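Local coordinates for nucleoside diphosphate kinase family protein (Babesia bovis, PDB 3JS9) that probably catalyses, as a magnesium-dependent hexameric nucleoside diphosphate kinase, transfer of the terminal phosphate from nucleoside triphosphates to diphosphates by way of a phosphohistidine intermediate, at residues Glu10-Met15 with Glu87-Gly92; Gly107-Asp112 with Phe119-Ala124. All coordinates share one frame; numbering follows the deposited sequence.

Interaction 1: Glu10-Met15 with Glu87-Gly92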
loop_
_atom_site.group_PDB
_atom_site.type_symbol
_atom_site.label_atom_id
_atom_site.label_comp_id
_atom_site.label_asym_id
_atom_site.label_seq_id
_atom_site.Cartn_x
_atom_site.Cartn_y
_atom_site.Cartn_z
ATOM N N GLU A 10 6.362 27.883 -5.936
ATOM C CA GLU A 10 5.873 28.283 -4.634
ATOM C C GLU A 10 6.439 27.380 -3.562
ATOM O O GLU A 10 6.997 26.323 -3.852
ATOM C CB GLU A 10 4.327 28.217 -4.605
ATOM C CG GLU A 10 3.588 29.261 -5.445
ATOM C CD GLU A 10 2.084 28.980 -5.626
ATOM O OE1 GLU A 10 1.504 28.054 -5.005
ATOM O OE2 GLU A 10 1.460 29.702 -6.422
ATOM N N ARG A 11 6.277 27.791 -2.315
ATOM C CA ARG A 11 6.529 26.922 -1.189
ATOM C C ARG A 11 5.322 26.997 -0.288
ATOM O O ARG A 11 4.801 28.102 -0.054
ATOM C CB ARG A 11 7.738 27.398 -0.410
ATOM C CG ARG A 11 9.016 27.072 -1.095
ATOM C CD ARG A 11 10.215 27.752 -0.454
ATOM N NE ARG A 11 11.428 27.295 -1.119
ATOM C CZ ARG A 11 12.666 27.534 -0.700
ATOM N NH1 ARG A 11 12.881 28.226 0.425
ATOM N NH2 ARG A 11 13.687 27.051 -1.401
ATOM N N THR A 12 4.908 25.849 0.258
ATOM C CA THR A 12 3.769 25.810 1.139
ATOM C C THR A 12 4.105 25.166 2.485
ATOM O O THR A 12 4.980 24.289 2.587
ATOM C CB THR A 12 2.561 25.114 0.474
ATOM O OG1 THR A 12 1.404 25.338 1.285
ATOM C CG2 THR A 12 2.778 23.592 0.290
ATOM N N TYR A 13 3.423 25.607 3.531
ATOM C CA TYR A 13 3.693 25.057 4.830
ATOM C C TYR A 13 2.651 23.977 5.102
ATOM O O TYR A 13 1.438 24.221 4.981
ATOM C CB TYR A 13 3.686 26.152 5.886
ATOM C CG TYR A 13 3.839 25.591 7.269
ATOM C CD1 TYR A 13 5.036 25.005 7.662
ATOM C CD2 TYR A 13 2.762 25.593 8.177
ATOM C CE1 TYR A 13 5.177 24.432 8.930
ATOM C CE2 TYR A 13 2.897 25.030 9.448
ATOM C CZ TYR A 13 4.111 24.454 9.816
ATOM O OH TYR A 13 4.264 23.886 11.067
ATOM N N ILE A 14 3.122 22.777 5.432
ATOM C CA ILE A 14 2.227 21.649 5.702
ATOM C C ILE A 14 2.547 21.139 7.130
ATOM O O ILE A 14 3.717 20.919 7.467
ATOM C CB ILE A 14 2.402 20.477 4.624
ATOM C CG1 ILE A 14 2.278 20.962 3.160
ATOM C CG2 ILE A 14 1.516 19.227 4.938
ATOM C CD1 ILE A 14 0.863 21.405 2.632
ATOM N N MET A 15 1.514 20.910 7.946
ATOM C CA MET A 15 1.751 20.534 9.323
ATOM C C MET A 15 0.859 19.383 9.813
ATOM O O MET A 15 -0.384 19.479 9.847
ATOM C CB MET A 15 1.620 21.758 10.239
ATOM C CG MET A 15 1.892 21.442 11.714
ATOM S SD MET A 15 1.821 22.853 12.872
ATOM C CE MET A 15 0.176 23.517 12.475
ATOM N N GLU A 87 2.765 25.859 -8.147
ATOM C CA GLU A 87 1.435 25.780 -7.547
ATOM C C GLU A 87 1.391 24.830 -6.371
ATOM O O GLU A 87 0.361 24.161 -6.123
ATOM C CB GLU A 87 0.419 25.366 -8.594
ATOM C CG GLU A 87 0.558 26.218 -9.842
ATOM C CD GLU A 87 -0.766 26.500 -10.468
ATOM O OE1 GLU A 87 -1.573 27.207 -9.790
ATOM O OE2 GLU A 87 -0.994 26.025 -11.621
ATOM N N ALA A 88 2.501 24.789 -5.639
ATOM C CA ALA A 88 2.590 23.987 -4.444
ATOM C C ALA A 88 1.411 24.234 -3.477
ATOM O O ALA A 88 0.887 23.304 -2.888
ATOM C CB ALA A 88 3.931 24.236 -3.747
ATOM N N ILE A 89 0.999 25.494 -3.323
ATOM C CA ILE A 89 0.002 25.844 -2.321
ATOM C C ILE A 89 -1.339 25.187 -2.640
ATOM O O ILE A 89 -1.953 24.572 -1.748
ATOM C CB ILE A 89 -0.124 27.378 -2.145
ATOM C CG1 ILE A 89 1.193 27.951 -1.596
ATOM C CG2 ILE A 89 -1.232 27.719 -1.193
ATOM C CD1 ILE A 89 1.401 29.417 -1.954
ATOM N N LYS A 90 -1.750 25.274 -3.912
ATOM C CA LYS A 90 -2.975 24.640 -4.394
ATOM C C LYS A 90 -2.876 23.101 -4.347
ATOM O O LYS A 90 -3.848 22.410 -4.008
ATOM C CB LYS A 90 -3.293 25.128 -5.795
ATOM C CG LYS A 90 -4.546 24.578 -6.399
ATOM C CD LYS A 90 -4.974 25.374 -7.635
ATOM C CE LYS A 90 -6.092 24.585 -8.378
ATOM N NZ LYS A 90 -6.923 25.391 -9.336
ATOM N N ILE A 91 -1.693 22.569 -4.662
ATOM C CA ILE A 91 -1.468 21.134 -4.591
ATOM C C ILE A 91 -1.582 20.615 -3.161
ATOM O O ILE A 91 -2.180 19.542 -2.929
ATOM C CB ILE A 91 -0.128 20.776 -5.199
ATOM C CG1 ILE A 91 -0.240 20.844 -6.729
ATOM C CG2 ILE A 91 0.343 19.429 -4.696
ATOM C CD1 ILE A 91 1.072 20.776 -7.406
ATOM N N GLY A 92 -1.056 21.381 -2.199
ATOM C CA GLY A 92 -1.182 21.008 -0.797
ATOM C C GLY A 92 -2.639 20.896 -0.377
ATOM O O GLY A 92 -3.039 19.929 0.299
HETATM O O HOH W 1 -0.996 27.589 -5.584
HETATM O O HOH W 2 -1.058 24.340 0.682
#
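The side chain of E10 reaches from the start of strand 10-15 to the first turn of helix 88-92, one face of the ferredoxin-like α/β sheet of the NDK fold being packed by this helix. The two short axes approach to 7.3 Å with their directions 34° apart.

Polar contacts lie at the helix start, where E87 is the N-cap residue. Beyond CG the E10 chain is extended (chi2 168°), which carries OE1 to I89 N, 3.1 Å away; the N-H...O angle of 159° and the approach nearly along the C-O axis support a good hydrogen bond. A carboxylate there probably also gains from the helix dipole. One water donates to E10 OE1 and accepts from K90 N, so the carboxylate also reaches the next backbone N-H through it, while a second bridges T12 OG1 and I89 O.

Van der Waals contacts follow the alternation of the strand: E10, T12 and I14 face the helix, whereas R11 turns away to a salt bridge with E84. I89 crosses E10 at about a right angle, CD1 3.3 Å from OE1. A88 CB rests 3.7 Å from E10 O. T12 lays CB against I89 CG1 at 3.8 Å and CG2 against A88 O. Farther along, the I14 methyl CD1 lies 4.0 Å from G92 CA.

Interaction 2: Gly107-Asp112 with Phe119-Ala124; sequences GTIRGD and FNIVHA. With SO4 (sulfate ion), chain G.
R110 lies alongside N120, both side chains pointing the same way, with guanidinium and amide planes 11° apart; N120 ND2 lies over one guanidinium face, 3.0 Å above the plane and displaced toward the rim. These residues, with H123, belong to the predicted nucleotide site and phosphohistidine centre of the NDK fold.

The tight part is buried. R110, extended from CG to NE, donates through NE to a lone pair of N120 O at 2.9 Å, exactly in the guanidinium plane; V122 N also donates to this oxygen. R110 NH1 donates to V122 O at 2.6 Å, less straight (139°) and with the oxygen tilted from that plane. The neighbouring I109 packs its CG2 on I121 CG2 at 3.9 Å and on V122 CG1.

Toward the sulfate, direct contact gives way to water and anion. One water accepts from R110 NH1 and A124 N and donates to sulfate O1. H123 ND1 donates to O1 at 3.0 Å and weakly to O3, while E134 engages NE2.

N120 OD1 and ND2 are bonded to K17 NZ and T99 O, which helps hold the amide over the guanidinium. The sulfate, probably from the crystallisation liquor, sits beside ND1, consistent with a pocket suited to phosphate.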
loop_
_atom_site.group_PDB
_atom_site.type_symbol
_atom_site.label_atom_id
_atom_site.label_comp_id
_atom_site.label_asym_id
_atom_site.label_seq_id
_atom_site.Cartn_x
_atom_site.Cartn_y
_atom_site.Cartn_z
ATOM N N GLY A 107 -9.448 9.669 -1.184
ATOM C CA GLY A 107 -8.196 9.942 -1.859
ATOM C C GLY A 107 -7.393 11.028 -1.171
ATOM O O GLY A 107 -6.171 11.049 -1.270
ATOM N N THR A 108 -8.082 11.962 -0.519
ATOM C CA THR A 108 -7.413 13.070 0.165
ATOM C C THR A 108 -7.117 12.593 1.548
ATOM O O THR A 108 -7.722 11.614 2.010
ATOM C CB THR A 108 -8.292 14.348 0.284
ATOM O OG1 THR A 108 -9.460 14.081 1.088
ATOM C CG2 THR A 108 -8.682 14.873 -1.088
ATOM N N ILE A 109 -6.206 13.279 2.222
ATOM C CA ILE A 109 -5.838 12.872 3.575
ATOM C C ILE A 109 -7.064 12.927 4.489
ATOM O O ILE A 109 -7.367 11.972 5.207
ATOM C CB ILE A 109 -4.690 13.740 4.114
ATOM C CG1 ILE A 109 -3.454 13.567 3.215
ATOM C CG2 ILE A 109 -4.429 13.421 5.632
ATOM C CD1 ILE A 109 -2.346 14.625 3.421
ATOM N N ARG A 110 -7.767 14.056 4.452
ATOM C CA ARG A 110 -8.961 14.208 5.273
ATOM C C ARG A 110 -10.035 13.236 4.793
ATOM O O ARG A 110 -10.703 12.595 5.632
ATOM C CB ARG A 110 -9.425 15.656 5.335
ATOM C CG ARG A 110 -8.368 16.576 5.995
ATOM C CD ARG A 110 -8.937 17.935 6.322
ATOM N NE ARG A 110 -7.940 18.827 6.896
ATOM C CZ ARG A 110 -7.663 20.058 6.447
ATOM N NH1 ARG A 110 -6.729 20.786 7.054
ATOM N NH2 ARG A 110 -8.326 20.578 5.402
ATOM N N GLY A 111 -10.134 13.044 3.467
ATOM C CA GLY A 111 -11.142 12.135 2.934
ATOM C C GLY A 111 -10.879 10.716 3.428
ATOM O O GLY A 111 -11.808 9.991 3.770
ATOM N N ASP A 112 -9.603 10.326 3.493
ATOM C CA ASP A 112 -9.260 8.952 3.789
ATOM C C ASP A 112 -9.172 8.683 5.277
ATOM O O ASP A 112 -9.352 7.520 5.695
ATOM C CB ASP A 112 -7.951 8.558 3.101
ATOM C CG ASP A 112 -8.093 8.469 1.571
ATOM O OD1 ASP A 112 -9.260 8.392 1.052
ATOM O OD2 ASP A 112 -7.019 8.459 0.891
ATOM N N PHE A 119 -10.660 17.633 14.285
ATOM C CA PHE A 119 -9.610 16.612 14.250
ATOM C C PHE A 119 -9.303 16.239 12.814
ATOM O O PHE A 119 -9.447 15.089 12.401
ATOM C CB PHE A 119 -10.018 15.389 15.076
ATOM C CG PHE A 119 -10.149 15.669 16.539
ATOM C CD1 PHE A 119 -9.043 16.067 17.296
ATOM C CD2 PHE A 119 -11.387 15.540 17.187
ATOM C CE1 PHE A 119 -9.156 16.317 18.691
ATOM C CE2 PHE A 119 -11.514 15.782 18.575
ATOM C CZ PHE A 119 -10.403 16.163 19.323
ATOM N N ASN A 120 -8.862 17.234 12.052
ATOM C CA ASN A 120 -8.695 17.050 10.632
ATOM C C ASN A 120 -7.248 16.855 10.205
ATOM O O ASN A 120 -6.847 17.211 9.070
ATOM C CB ASN A 120 -9.414 18.153 9.867
ATOM C CG ASN A 120 -8.828 19.531 10.110
ATOM O OD1 ASN A 120 -7.984 19.740 11.008
ATOM N ND2 ASN A 120 -9.274 20.491 9.296
ATOM N N ILE A 121 -6.486 16.267 11.138
ATOM C CA ILE A 121 -5.215 15.598 10.860
ATOM C C ILE A 121 -4.030 16.523 10.540
ATOM O O ILE A 121 -2.916 16.321 11.066
ATOM C CB ILE A 121 -5.293 14.582 9.661
ATOM C CG1 ILE A 121 -6.557 13.694 9.692
ATOM C CG2 ILE A 121 -3.965 13.796 9.527
ATOM C CD1 ILE A 121 -6.701 12.932 10.878
ATOM N N VAL A 122 -4.252 17.491 9.647
ATOM C CA VAL A 122 -3.137 18.120 8.974
ATOM C C VAL A 122 -3.509 19.533 8.555
ATOM O O VAL A 122 -4.671 19.798 8.230
ATOM C CB VAL A 122 -2.722 17.286 7.718
ATOM C CG1 VAL A 122 -3.831 17.355 6.649
ATOM C CG2 VAL A 122 -1.409 17.792 7.131
ATOM N N HIS A 123 -2.528 20.431 8.549
ATOM C CA HIS A 123 -2.746 21.797 8.079
ATOM C C HIS A 123 -2.026 21.971 6.754
ATOM O O HIS A 123 -0.884 21.513 6.610
ATOM C CB HIS A 123 -2.217 22.848 9.101
ATOM C CG HIS A 123 -1.931 24.181 8.478
ATOM N ND1 HIS A 123 -2.869 25.190 8.417
ATOM C CD2 HIS A 123 -0.854 24.632 7.787
ATOM C CE1 HIS A 123 -2.374 26.215 7.741
ATOM N NE2 HIS A 123 -1.150 25.905 7.356
ATOM N N ALA A 124 -2.659 22.652 5.811
ATOM C CA ALA A 124 -1.944 23.127 4.613
ATOM C C ALA A 124 -2.146 24.603 4.458
ATOM O O ALA A 124 -3.188 25.100 4.793
ATOM C CB ALA A 124 -2.416 22.388 3.333
HETATM S S SO4 G . -5.926 24.632 10.153
HETATM O O1 SO4 G . -5.745 24.525 8.697
HETATM O O2 SO4 G . -6.694 25.826 10.421
HETATM O O3 SO4 G . -4.706 24.715 10.975
HETATM O O4 SO4 G . -6.665 23.451 10.516
HETATM O O HOH W 3 -5.597 23.462 6.128
#

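Overall arrangement
Interactions 1 and 2, their centres 14 Å apart, meet through adjacent antiparallel strands, 10-16 and 122-124. M15 O lies 2.7 Å from H123 N, a probable hydrogen bond that ties the predicted catalytic histidine to the strand of interaction 1, and I14 CD1 lies 3.5 Å from A124 CB. Helix 88-96 is a second connection: it starts in interaction 1, and its last residue, V96, touches I109, R110 and V122. Interaction 1 thus packs a helix against the sheet, its I14 side chain about 6 Å from that of H123, whereas interaction 2 supplies H123 to the sulfate site, to which K17 and Y57 also contribute. Both also touch the second subunit of the hexamer.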